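Local structure of N-acetyl-L-2,4-diaminobutyric acid deacetylase (Ruegeria pomeroyi, 6TWM) at residues I50-G55 and S83-T88; H26-L31 and S42-L47; E275-L280 and G287-R292; V266-D271 and V304-R309. The protein removes the acetyl group from N-acetyl-L-2,4-diaminobutyric acid as a zinc-dependent deacetylase, releasing 2,4-diaminobutyric acid in the breakdown of ectoine. One frame throughout, in Å; residues are numbered along the deposited sequence.

Interaction 1: residues I50-G55 and S83-T88; sequences IKNGAG and SAEDVT
Asn52 turns its side-chain amide onto the loop 83-88, and its ND2 gives a hydrogen bond to Ala84 O at 2.9 Å. The bond is bent, with 131° at the hydrogen, and the donor stands above the carbonyl plane. Val87 N reaches the same oxygen from the opposite face of that plane, so two N-H groups grip Ala84 O. With CG anti to the backbone N (chi1 -170°), the amide of Asn52 is carried over the turn. Asn52 CB lies 3.1 Å from Val87 O.

Residues 50-52 end strand 42-52 of the large mixed sheet in this zinc-exopeptidase-like fold. The loop follows helix 70-81 and leads into strand 89-94, which pairs antiparallel with 42-52. Backbone bonds join Ile50 with Leu91 and Asn52 with Gly89.

Ile50 also points toward the loop. Its CG2 methyl meets CG2 of Val87 at 3.8 Å, and the two side chains cross at about a right angle. The same methyl packs against Ala84 CA at 3.8 Å. Val24 of strand 23-32 touches both Ile50 and Ala84. Within the loop, Ser83 N bonds to Asp86 OD2 at 3.2 Å, from above the carboxylate plane.

Interaction 2: residues H26-L31 and S42-L47; sequences HGFLKL and SVMIPL
Phe28, Lys30 and Met44 meet on one face of this antiparallel strand pair. The bent chain of Met44 (chi2 -69°, chi3 -78°) brings CE back to Phe28 CD1 at 3.6 Å, oblique to the ring. Pro46 CB lies 4.2 Å from CD2 of the same ring. Lys30 runs beside Met44, pointing the same way, with CG 3.7 Å from Met44 SD. Further out, Lys30 CE comes within 3.3 Å of Ser42 OG. An alanine in place of Lys30 would probably leave Met44 SD and Ser42 OG without the aliphatic chain beside them and set the methionine freer to turn.

On the other face, Leu29 CB meets Ile45 CB at 3.9 Å and Leu31 sits beside Val43. Six backbone hydrogen bonds fix this register, among them Leu29 N to Ile45 O at 2.7 Å. Tyr135 and Ile132 of helix 128-140 pack on Leu29 and Leu31. Tyr99 of helix 99-104 packs on Val43 and Ile45. The two strands form a beta hairpin in the large mixed sheet, and strand 14-15 flanks 23-32. Aliphatic residues thus line the helix-covered face, while the other mixes aromatic, thioether and polar groups, as suits a partly exposed surface.

Interaction 3: residues E275-L280 and G287-R292; sequences EMMIDL and GDLLAR
The end of strand 272-276 pairs antiparallel with strand 289-294 through Glu275 and Arg292. These two form the hydrogen-bonded pair: Glu275 N bonds to Arg292 O at 2.9 Å, and Arg292 N returns a bond to Glu275 O, also at 2.9 Å. Beside them Met276 faces Ala291 as a non-hydrogen-bonded pair. Past the strand end, Met277 N still bonds to Leu290 O at 2.9 Å.

The side chains of Glu275 and Arg292 lie alongside each other and point the same way. Glu275 is extended, its CG anti to the backbone N (chi1 -178°), and this carries the carboxylate out to the guanidinium. Arg292 NH2 makes a salt bridge to Glu275 OE1 at 2.9 Å on its syn side, tilted out of the carboxylate plane. The two flat groups are steeply turned, their planes 73° apart. OE1 also accepts from Trp294 NE1, so two donors hold this oxygen.

These strands belong to a four-stranded antiparallel sheet near the C terminus, in which 304-307 flanks 289-294 on its other side. Against 304-307, Leu290 and Ala291 both face Tyr306, a classic beta bulge. Met277 SD sits over one face of the Arg292 guanidinium, 4.1 Å from NE. The bent methionine also lays its CG against Leu289 CD2 at 3.6 Å. Ile278 CD1 reaches back to Leu289 O at 3.4 Å. Val314 and Arg317 of strand 312-318 touch Met276.

Interaction 4: residues V266-D271 and V304-R309; sequences VFSEGD and VEYRAR
Tyr306 and Val266 carry most of this contact, and Arg309 adds a smaller share. The tyrosine ring lies along segment 266-269 and ends at the loop after strand 265-267. There its OH accepts a hydrogen bond from Glu269 N at 2.8 Å. The bond is fairly straight, 158° at the hydrogen, and the nitrogen lies near the ring plane, at the edge. CG beside the backbone N (chi1 -68°) sends the ring toward the other segment. On the way it passes Phe267 O, 3.6 Å from CE1, and Ser268 CA, 3.5 Å from CZ.

Val266 divides its two methyls. CG1 meets Tyr306 CD1 at 4.1 Å, oblique to the ring. CG2 lies 3.9 Å from Arg309 NH1 and as far from Arg307 O. Arg309 NH2 also makes a long, weak ion pair with Asp263.

A phenylalanine in place of Tyr306 would keep the ring but would probably leave Glu269 N without its acceptor and the loop less firmly held.

Val329 of strand 328-333 touches both Val266 and Tyr306. Strand 265-267 belongs to one antiparallel sheet and 304-307 is an edge strand of another. Side chains rather than strand pairing join them, consistent with two beta layers packed face to face, as in a sandwich.

How the interactions relate
From the N terminus, interaction 2 comes first and closes a short loop between strands 23-32 and 42-52. Strand 42-52 then runs on into interaction 1, about 22 Å away between centres. That contact closes a longer loop holding strand 57-61, the zinc ligands His65 and Glu68, and helix 70-81. Both serve one edge region of the large mixed sheet. The chain then runs through the rest of the catalytic domain to a beta-rich C-terminal part on the opposite side of its centre. Interaction 4 closes the loop from 266-271 to 304-309, and interaction 3 is nested inside it. These two touch: Ala291 O lies 2.8 Å from Tyr306 N, as neighbouring strands 289-294 and 304-307 pair.

Interaction 1: residues I50-G55 and S83-T88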
loop_
_atom_site.group_PDB
_atom_site.type_symbol
_atom_site.label_atom_id
_atom_site.label_comp_id
_atom_site.label_asym_id
_atom_site.label_seq_id
_atom_site.Cartn_x
_atom_site.Cartn_y
_atom_site.Cartn_z
ATOM N N ILE A 50 2.990 17.939 -10.494
ATOM C CA ILE A 50 2.192 18.520 -11.564
ATOM C C ILE A 50 1.160 19.432 -10.917
ATOM O O ILE A 50 0.320 18.969 -10.135
ATOM C CB ILE A 50 1.517 17.447 -12.435
ATOM C CG1 ILE A 50 2.574 16.602 -13.151
ATOM C CG2 ILE A 50 0.586 18.093 -13.452
ATOM C CD1 ILE A 50 2.014 15.402 -13.879
ATOM N N LYS A 51 1.231 20.723 -11.230
ATOM C CA LYS A 51 0.358 21.723 -10.633
ATOM C C LYS A 51 -0.211 22.623 -11.717
ATOM O O LYS A 51 0.491 22.991 -12.665
ATOM C CB LYS A 51 1.107 22.570 -9.594
ATOM C CG LYS A 51 0.306 23.758 -9.082
ATOM C CD LYS A 51 0.998 24.458 -7.931
ATOM C CE LYS A 51 0.185 25.646 -7.463
ATOM N NZ LYS A 51 0.745 26.224 -6.216
ATOM N N ASN A 52 -1.486 22.973 -11.574
ATOM C CA ASN A 52 -2.136 23.887 -12.508
ATOM C C ASN A 52 -3.239 24.624 -11.764
ATOM O O ASN A 52 -4.277 24.034 -11.447
ATOM C CB ASN A 52 -2.694 23.137 -13.709
ATOM C CG ASN A 52 -3.163 24.065 -14.804
ATOM O OD1 ASN A 52 -2.918 25.270 -14.758
ATOM N ND2 ASN A 52 -3.846 23.510 -15.797
ATOM N N GLY A 53 -3.012 25.905 -11.492
ATOM C CA GLY A 53 -4.014 26.731 -10.855
ATOM C C GLY A 53 -4.347 26.264 -9.451
ATOM O O GLY A 53 -3.545 25.626 -8.759
ATOM N N ALA A 54 -5.564 26.588 -9.025
ATOM C CA ALA A 54 -6.032 26.297 -7.679
ATOM C C ALA A 54 -6.895 25.042 -7.671
ATOM O O ALA A 54 -7.675 24.798 -8.597
ATOM C CB ALA A 54 -6.824 27.478 -7.113
ATOM N N GLY A 55 -6.745 24.250 -6.614
ATOM C CA GLY A 55 -7.501 23.034 -6.442
ATOM C C GLY A 55 -6.889 22.181 -5.352
ATOM O O GLY A 55 -5.838 22.513 -4.796
ATOM N N SER A 83 -0.452 15.860 -18.464
ATOM C CA SER A 83 -0.102 17.250 -18.696
ATOM C C SER A 83 -0.623 18.119 -17.558
ATOM O O SER A 83 -1.571 17.764 -16.851
ATOM C CB SER A 83 -0.672 17.737 -20.028
ATOM O OG SER A 83 -2.074 17.909 -19.938
ATOM N N ALA A 84 0.021 19.275 -17.378
ATOM C CA ALA A 84 -0.448 20.228 -16.379
ATOM C C ALA A 84 -1.878 20.662 -16.669
ATOM O O ALA A 84 -2.676 20.857 -15.746
ATOM C CB ALA A 84 0.482 21.438 -16.325
ATOM N N GLU A 85 -2.228 20.796 -17.951
ATOM C CA GLU A 85 -3.563 21.257 -18.311
ATOM C C GLU A 85 -4.646 20.273 -17.890
ATOM O O GLU A 85 -5.802 20.676 -17.716
ATOM C CB GLU A 85 -3.649 21.514 -19.820
ATOM C CG GLU A 85 -2.340 21.949 -20.484
ATOM C CD GLU A 85 -1.716 23.187 -19.854
ATOM O OE1 GLU A 85 -2.461 24.033 -19.315
ATOM O OE2 GLU A 85 -0.474 23.316 -19.909
ATOM N N ASP A 86 -4.303 18.996 -17.718
ATOM C CA ASP A 86 -5.278 18.009 -17.271
ATOM C C ASP A 86 -5.646 18.167 -15.802
ATOM O O ASP A 86 -6.610 17.537 -15.351
ATOM C CB ASP A 86 -4.741 16.593 -17.506
ATOM C CG ASP A 86 -4.469 16.301 -18.972
ATOM O OD1 ASP A 86 -5.144 16.893 -19.842
ATOM O OD2 ASP A 86 -3.573 15.477 -19.253
ATOM N N VAL A 87 -4.917 18.990 -15.055
ATOM C CA VAL A 87 -5.017 19.048 -13.603
ATOM C C VAL A 87 -5.619 20.381 -13.189
ATOM O O VAL A 87 -5.254 21.433 -13.725
ATOM C CB VAL A 87 -3.633 18.847 -12.953
ATOM C CG1 VAL A 87 -3.695 19.101 -11.453
ATOM C CG2 VAL A 87 -3.113 17.456 -13.245
ATOM N N THR A 88 -6.557 20.331 -12.247
ATOM C CA THR A 88 -7.016 21.505 -11.509
ATOM C C THR A 88 -6.671 21.244 -10.047
ATOM O O THR A 88 -7.422 20.571 -9.333
ATOM C CB THR A 88 -8.509 21.751 -11.704
ATOM O OG1 THR A 88 -9.243 20.584 -11.315
ATOM C CG2 THR A 88 -8.807 22.073 -13.159
#

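Interaction 2: residues H26-L31 and S42-L47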
loop_
_atom_site.group_PDB
_atom_site.type_symbol
_atom_site.label_atom_id
_atom_site.label_comp_id
_atom_site.label_asym_id
_atom_site.label_seq_id
_atom_site.Cartn_x
_atom_site.Cartn_y
_atom_site.Cartn_z
ATOM N N HIS A 26 9.931 17.051 -12.929
ATOM C CA HIS A 26 10.525 15.756 -12.611
ATOM C C HIS A 26 11.841 16.010 -11.891
ATOM O O HIS A 26 12.787 16.534 -12.485
ATOM C CB HIS A 26 10.735 14.918 -13.870
ATOM C CG HIS A 26 9.520 14.822 -14.739
ATOM N ND1 HIS A 26 8.334 14.272 -14.300
ATOM C CD2 HIS A 26 9.308 15.201 -16.020
ATOM C CE1 HIS A 26 7.442 14.322 -15.272
ATOM N NE2 HIS A 26 8.008 14.879 -16.328
ATOM N N GLY A 27 11.896 15.641 -10.614
ATOM C CA GLY A 27 13.083 15.846 -9.812
ATOM C C GLY A 27 13.177 14.828 -8.698
ATOM O O GLY A 27 12.601 13.741 -8.802
ATOM N N PHE A 28 13.890 15.155 -7.623
ATOM C CA PHE A 28 14.084 14.203 -6.542
ATOM C C PHE A 28 13.968 14.893 -5.191
ATOM O O PHE A 28 14.217 16.095 -5.056
ATOM C CB PHE A 28 15.443 13.491 -6.638
ATOM C CG PHE A 28 15.842 13.136 -8.041
ATOM C CD1 PHE A 28 16.481 14.062 -8.852
ATOM C CD2 PHE A 28 15.558 11.881 -8.555
ATOM C CE1 PHE A 28 16.845 13.736 -10.146
ATOM C CE2 PHE A 28 15.916 11.550 -9.849
ATOM C CZ PHE A 28 16.561 12.479 -10.646
ATOM N N LEU A 29 13.558 14.112 -4.194
ATOM C CA LEU A 29 13.720 14.475 -2.792
ATOM C C LEU A 29 15.102 14.002 -2.359
ATOM O O LEU A 29 15.336 12.798 -2.214
ATOM C CB LEU A 29 12.629 13.843 -1.935
ATOM C CG LEU A 29 11.195 14.312 -2.168
ATOM C CD1 LEU A 29 10.280 13.662 -1.153
ATOM C CD2 LEU A 29 11.105 15.824 -2.082
ATOM N N LYS A 30 16.018 14.945 -2.163
ATOM C CA LYS A 30 17.420 14.621 -1.910
ATOM C C LYS A 30 17.642 14.486 -0.408
ATOM O O LYS A 30 17.708 15.482 0.318
ATOM C CB LYS A 30 18.321 15.680 -2.523
ATOM C CG LYS A 30 19.770 15.458 -2.251
ATOM C CD LYS A 30 20.599 16.287 -3.175
ATOM C CE LYS A 30 21.983 16.405 -2.613
ATOM N NZ LYS A 30 22.062 17.351 -1.461
ATOM N N LEU A 31 17.762 13.244 0.056
ATOM C CA LEU A 31 18.006 12.953 1.460
ATOM C C LEU A 31 19.489 12.676 1.652
ATOM O O LEU A 31 19.989 11.659 1.144
ATOM C CB LEU A 31 17.171 11.755 1.908
ATOM C CG LEU A 31 17.505 11.044 3.223
ATOM C CD1 LEU A 31 17.502 12.010 4.399
ATOM C CD2 LEU A 31 16.522 9.910 3.456
ATOM N N SER A 42 23.752 10.826 -1.259
ATOM C CA SER A 42 22.365 11.174 -1.010
ATOM C C SER A 42 21.477 10.038 -1.483
ATOM O O SER A 42 21.855 9.256 -2.359
ATOM C CB SER A 42 21.968 12.465 -1.735
ATOM O OG SER A 42 23.010 13.423 -1.678
ATOM N N VAL A 43 20.294 9.950 -0.890
ATOM C CA VAL A 43 19.212 9.156 -1.454
ATOM C C VAL A 43 18.373 10.093 -2.311
ATOM O O VAL A 43 17.811 11.074 -1.809
ATOM C CB VAL A 43 18.365 8.490 -0.359
ATOM C CG1 VAL A 43 17.210 7.716 -0.985
ATOM C CG2 VAL A 43 19.226 7.569 0.491
ATOM N N MET A 44 18.304 9.807 -3.608
ATOM C CA MET A 44 17.595 10.652 -4.564
ATOM C C MET A 44 16.233 10.016 -4.824
ATOM O O MET A 44 16.057 9.235 -5.761
ATOM C CB MET A 44 18.404 10.814 -5.844
ATOM C CG MET A 44 19.788 11.405 -5.623
ATOM S SD MET A 44 19.741 13.142 -5.132
ATOM C CE MET A 44 19.415 13.921 -6.710
ATOM N N ILE A 45 15.264 10.360 -3.981
ATOM C CA ILE A 45 13.913 9.812 -4.078
ATOM C C ILE A 45 13.198 10.461 -5.255
ATOM O O ILE A 45 12.879 11.657 -5.201
ATOM C CB ILE A 45 13.130 10.021 -2.775
ATOM C CG1 ILE A 45 13.890 9.418 -1.593
ATOM C CG2 ILE A 45 11.744 9.412 -2.893
ATOM C CD1 ILE A 45 13.305 9.773 -0.245
ATOM N N PRO A 46 12.916 9.720 -6.324
ATOM C CA PRO A 46 12.294 10.337 -7.501
ATOM C C PRO A 46 10.871 10.784 -7.208
ATOM O O PRO A 46 10.105 10.085 -6.541
ATOM C CB PRO A 46 12.323 9.215 -8.548
ATOM C CG PRO A 46 13.284 8.184 -8.002
ATOM C CD PRO A 46 13.152 8.284 -6.519
ATOM N N LEU A 47 10.520 11.962 -7.716
ATOM C CA LEU A 47 9.158 12.451 -7.570
ATOM C C LEU A 47 8.814 13.369 -8.732
ATOM O O LEU A 47 9.691 13.928 -9.397
ATOM C CB LEU A 47 8.945 13.183 -6.238
ATOM C CG LEU A 47 9.612 14.547 -6.081
ATOM C CD1 LEU A 47 8.963 15.335 -4.960
ATOM C CD2 LEU A 47 11.078 14.366 -5.807
#

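Interaction 3: residues E275-L280 and G287-R292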
loop_
_atom_site.group_PDB
_atom_site.type_symbol
_atom_site.label_atom_id
_atom_site.label_comp_id
_atom_site.label_asym_id
_atom_site.label_seq_id
_atom_site.Cartn_x
_atom_site.Cartn_y
_atom_site.Cartn_z
ATOM N N GLU A 275 0.874 -26.039 0.939
ATOM C CA GLU A 275 -0.101 -26.470 -0.061
ATOM C C GLU A 275 -1.419 -25.759 0.218
ATOM O O GLU A 275 -2.151 -26.132 1.140
ATOM C CB GLU A 275 -0.295 -27.985 -0.061
ATOM C CG GLU A 275 -1.270 -28.434 -1.144
ATOM C CD GLU A 275 -1.620 -29.907 -1.080
ATOM O OE1 GLU A 275 -1.230 -30.576 -0.101
ATOM O OE2 GLU A 275 -2.288 -30.393 -2.017
ATOM N N MET A 276 -1.720 -24.739 -0.579
ATOM C CA MET A 276 -3.017 -24.082 -0.496
ATOM C C MET A 276 -4.082 -24.978 -1.113
ATOM O O MET A 276 -3.921 -25.468 -2.235
ATOM C CB MET A 276 -2.974 -22.732 -1.210
ATOM C CG MET A 276 -4.130 -21.806 -0.871
ATOM S SD MET A 276 -4.009 -21.131 0.797
ATOM C CE MET A 276 -5.708 -20.649 1.100
ATOM N N MET A 277 -5.171 -25.199 -0.377
ATOM C CA MET A 277 -6.226 -26.095 -0.834
ATOM C C MET A 277 -7.384 -25.377 -1.514
ATOM O O MET A 277 -8.085 -25.998 -2.320
ATOM C CB MET A 277 -6.762 -26.924 0.339
ATOM C CG MET A 277 -5.715 -27.811 0.994
ATOM S SD MET A 277 -4.773 -28.791 -0.192
ATOM C CE MET A 277 -6.053 -29.849 -0.863
ATOM N N ILE A 278 -7.605 -24.099 -1.212
ATOM C CA ILE A 278 -8.649 -23.304 -1.850
ATOM C C ILE A 278 -8.022 -22.007 -2.345
ATOM O O ILE A 278 -7.283 -21.350 -1.605
ATOM C CB ILE A 278 -9.819 -23.017 -0.889
ATOM C CG1 ILE A 278 -10.286 -24.307 -0.213
ATOM C CG2 ILE A 278 -10.971 -22.393 -1.638
ATOM C CD1 ILE A 278 -11.361 -24.099 0.832
ATOM N N ASP A 279 -8.320 -21.642 -3.590
ATOM C CA ASP A 279 -7.663 -20.507 -4.223
ATOM C C ASP A 279 -8.156 -19.181 -3.645
ATOM O O ASP A 279 -9.200 -19.100 -2.991
ATOM C CB ASP A 279 -7.899 -20.527 -5.734
ATOM C CG ASP A 279 -7.093 -21.600 -6.435
ATOM O OD1 ASP A 279 -5.988 -21.927 -5.954
ATOM O OD2 ASP A 279 -7.566 -22.116 -7.469
ATOM N N LEU A 280 -7.373 -18.130 -3.902
ATOM C CA LEU A 280 -7.757 -16.773 -3.536
ATOM C C LEU A 280 -9.118 -16.421 -4.118
ATOM O O LEU A 280 -9.450 -16.811 -5.239
ATOM C CB LEU A 280 -6.713 -15.774 -4.039
ATOM C CG LEU A 280 -5.638 -15.247 -3.086
ATOM C CD1 LEU A 280 -4.659 -14.368 -3.843
ATOM C CD2 LEU A 280 -6.256 -14.477 -1.930
ATOM N N GLY A 287 -14.495 -24.010 9.233
ATOM C CA GLY A 287 -13.965 -25.346 9.375
ATOM C C GLY A 287 -13.444 -25.971 8.100
ATOM O O GLY A 287 -12.805 -27.029 8.168
ATOM N N ASP A 288 -13.700 -25.364 6.942
ATOM C CA ASP A 288 -13.168 -25.902 5.699
ATOM C C ASP A 288 -11.646 -25.864 5.713
ATOM O O ASP A 288 -11.027 -24.985 6.318
ATOM C CB ASP A 288 -13.681 -25.117 4.495
ATOM C CG ASP A 288 -15.153 -25.317 4.254
ATOM O OD1 ASP A 288 -15.724 -26.302 4.768
ATOM O OD2 ASP A 288 -15.728 -24.494 3.517
ATOM N N LEU A 289 -11.045 -26.831 5.030
ATOM C CA LEU A 289 -9.594 -26.937 4.973
ATOM C C LEU A 289 -9.037 -25.836 4.077
ATOM O O LEU A 289 -9.281 -25.825 2.867
ATOM C CB LEU A 289 -9.200 -28.323 4.474
ATOM C CG LEU A 289 -7.731 -28.567 4.141
ATOM C CD1 LEU A 289 -6.904 -28.606 5.410
ATOM C CD2 LEU A 289 -7.582 -29.864 3.363
ATOM N N LEU A 290 -8.302 -24.895 4.679
ATOM C CA LEU A 290 -7.673 -23.814 3.924
ATOM C C LEU A 290 -6.371 -24.272 3.284
ATOM O O LEU A 290 -6.152 -24.071 2.084
ATOM C CB LEU A 290 -7.392 -22.621 4.836
ATOM C CG LEU A 290 -8.529 -21.789 5.413
ATOM C CD1 LEU A 290 -8.007 -21.029 6.617
ATOM C CD2 LEU A 290 -9.060 -20.830 4.367
ATOM N N ALA A 291 -5.489 -24.873 4.079
ATOM C CA ALA A 291 -4.152 -25.217 3.623
ATOM C C ALA A 291 -3.627 -26.377 4.453
ATOM O O ALA A 291 -4.063 -26.606 5.585
ATOM C CB ALA A 291 -3.207 -24.014 3.717
ATOM N N ARG A 292 -2.691 -27.112 3.862
ATOM C CA ARG A 292 -1.959 -28.173 4.537
ATOM C C ARG A 292 -0.471 -27.938 4.327
ATOM O O ARG A 292 -0.047 -27.540 3.239
ATOM C CB ARG A 292 -2.365 -29.555 4.013
ATOM C CG ARG A 292 -3.798 -29.909 4.345
ATOM C CD ARG A 292 -4.253 -31.189 3.671
ATOM N NE ARG A 292 -3.439 -31.558 2.517
ATOM C CZ ARG A 292 -3.779 -32.512 1.658
ATOM N NH1 ARG A 292 -4.911 -33.180 1.834
ATOM N NH2 ARG A 292 -2.995 -32.800 0.627
#

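Interaction 4: residues V266-D271 and V304-R309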
loop_
_atom_site.group_PDB
_atom_site.type_symbol
_atom_site.label_atom_id
_atom_site.label_comp_id
_atom_site.label_asym_id
_atom_site.label_seq_id
_atom_site.Cartn_x
_atom_site.Cartn_y
_atom_site.Cartn_z
ATOM N N VAL A 266 -5.549 -16.768 10.148
ATOM C CA VAL A 266 -4.999 -18.071 10.508
ATOM C C VAL A 266 -3.487 -18.001 10.336
ATOM O O VAL A 266 -2.999 -17.686 9.245
ATOM C CB VAL A 266 -5.578 -19.215 9.657
ATOM C CG1 VAL A 266 -4.932 -20.538 10.047
ATOM C CG2 VAL A 266 -7.090 -19.288 9.811
ATOM N N PHE A 267 -2.749 -18.286 11.404
ATOM C CA PHE A 267 -1.296 -18.327 11.354
ATOM C C PHE A 267 -0.810 -19.763 11.502
ATOM O O PHE A 267 -1.453 -20.589 12.156
ATOM C CB PHE A 267 -0.671 -17.460 12.452
ATOM C CG PHE A 267 -0.818 -15.985 12.220
ATOM C CD1 PHE A 267 -2.067 -15.400 12.119
ATOM C CD2 PHE A 267 0.300 -15.185 12.093
ATOM C CE1 PHE A 267 -2.197 -14.046 11.905
ATOM C CE2 PHE A 267 0.173 -13.836 11.883
ATOM C CZ PHE A 267 -1.072 -13.264 11.784
ATOM N N SER A 268 0.332 -20.052 10.889
ATOM C CA SER A 268 0.931 -21.373 10.984
ATOM C C SER A 268 1.776 -21.480 12.244
ATOM O O SER A 268 2.332 -20.492 12.730
ATOM C CB SER A 268 1.791 -21.683 9.759
ATOM O OG SER A 268 3.091 -21.137 9.898
ATOM N N GLU A 269 1.866 -22.699 12.771
ATOM C CA GLU A 269 2.658 -22.966 13.963
ATOM C C GLU A 269 3.864 -23.852 13.668
ATOM O O GLU A 269 4.479 -24.382 14.598
ATOM C CB GLU A 269 1.782 -23.589 15.052
ATOM C CG GLU A 269 1.369 -22.600 16.130
ATOM C CD GLU A 269 0.130 -23.019 16.891
ATOM O OE1 GLU A 269 -0.312 -24.174 16.722
ATOM O OE2 GLU A 269 -0.401 -22.188 17.662
ATOM N N GLY A 270 4.221 -24.013 12.398
ATOM C CA GLY A 270 5.363 -24.832 12.040
ATOM C C GLY A 270 5.818 -24.554 10.628
ATOM O O GLY A 270 5.037 -24.106 9.782
ATOM N N ASP A 271 7.098 -24.821 10.373
ATOM C CA ASP A 271 7.662 -24.688 9.039
ATOM C C ASP A 271 7.291 -25.892 8.178
ATOM O O ASP A 271 6.985 -26.978 8.678
ATOM C CB ASP A 271 9.188 -24.559 9.091
ATOM C CG ASP A 271 9.660 -23.521 10.092
ATOM O OD1 ASP A 271 8.808 -22.813 10.669
ATOM O OD2 ASP A 271 10.888 -23.406 10.292
ATOM N N VAL A 304 0.125 -31.142 8.174
ATOM C CA VAL A 304 -0.461 -30.278 9.194
ATOM C C VAL A 304 -1.577 -29.468 8.548
ATOM O O VAL A 304 -1.339 -28.719 7.595
ATOM C CB VAL A 304 0.597 -29.361 9.826
ATOM C CG1 VAL A 304 -0.060 -28.348 10.752
ATOM C CG2 VAL A 304 1.627 -30.180 10.579
ATOM N N GLU A 305 -2.791 -29.609 9.066
ATOM C CA GLU A 305 -3.969 -29.005 8.462
ATOM C C GLU A 305 -4.329 -27.698 9.157
ATOM O O GLU A 305 -4.277 -27.596 10.387
ATOM C CB GLU A 305 -5.153 -29.972 8.512
ATOM C CG GLU A 305 -4.981 -31.172 7.595
ATOM C CD GLU A 305 -6.217 -32.042 7.519
ATOM O OE1 GLU A 305 -7.126 -31.867 8.360
ATOM O OE2 GLU A 305 -6.284 -32.895 6.611
ATOM N N TYR A 306 -4.689 -26.700 8.355
ATOM C CA TYR A 306 -5.138 -25.401 8.843
ATOM C C TYR A 306 -6.528 -25.142 8.282
ATOM O O TYR A 306 -6.723 -25.167 7.062
ATOM C CB TYR A 306 -4.169 -24.291 8.431
ATOM C CG TYR A 306 -2.828 -24.375 9.122
ATOM C CD1 TYR A 306 -2.660 -23.890 10.411
ATOM C CD2 TYR A 306 -1.731 -24.944 8.486
ATOM C CE1 TYR A 306 -1.437 -23.966 11.047
ATOM C CE2 TYR A 306 -0.503 -25.023 9.114
ATOM C CZ TYR A 306 -0.361 -24.533 10.395
ATOM O OH TYR A 306 0.860 -24.610 11.025
ATOM N N ARG A 307 -7.489 -24.898 9.166
ATOM C CA ARG A 307 -8.883 -24.791 8.775
ATOM C C ARG A 307 -9.419 -23.398 9.065
ATOM O O ARG A 307 -8.981 -22.725 10.004
ATOM C CB ARG A 307 -9.729 -25.846 9.491
ATOM C CG ARG A 307 -9.386 -27.256 9.052
ATOM C CD ARG A 307 -10.277 -28.298 9.691
ATOM N NE ARG A 307 -9.917 -29.636 9.233
ATOM C CZ ARG A 307 -10.366 -30.186 8.110
ATOM N NH1 ARG A 307 -11.204 -29.519 7.328
ATOM N NH2 ARG A 307 -9.978 -31.408 7.769
ATOM N N ALA A 308 -10.367 -22.969 8.235
ATOM C CA ALA A 308 -11.001 -21.675 8.423
ATOM C C ALA A 308 -11.808 -21.664 9.712
ATOM O O ALA A 308 -12.500 -22.630 10.041
ATOM C CB ALA A 308 -11.905 -21.342 7.237
ATOM N N ARG A 309 -11.703 -20.566 10.451
ATOM C CA ARG A 309 -12.505 -20.357 11.646
ATOM C C ARG A 309 -13.631 -19.364 11.406
ATOM O O ARG A 309 -14.345 -19.006 12.348
ATOM C CB ARG A 309 -11.614 -19.897 12.800
ATOM C CG ARG A 309 -10.474 -20.862 13.097
ATOM C CD ARG A 309 -9.905 -20.652 14.488
ATOM N NE ARG A 309 -9.502 -19.267 14.708
ATOM C CZ ARG A 309 -8.349 -18.749 14.298
ATOM N NH1 ARG A 309 -7.475 -19.502 13.640
ATOM N NH2 ARG A 309 -8.070 -17.477 14.543
#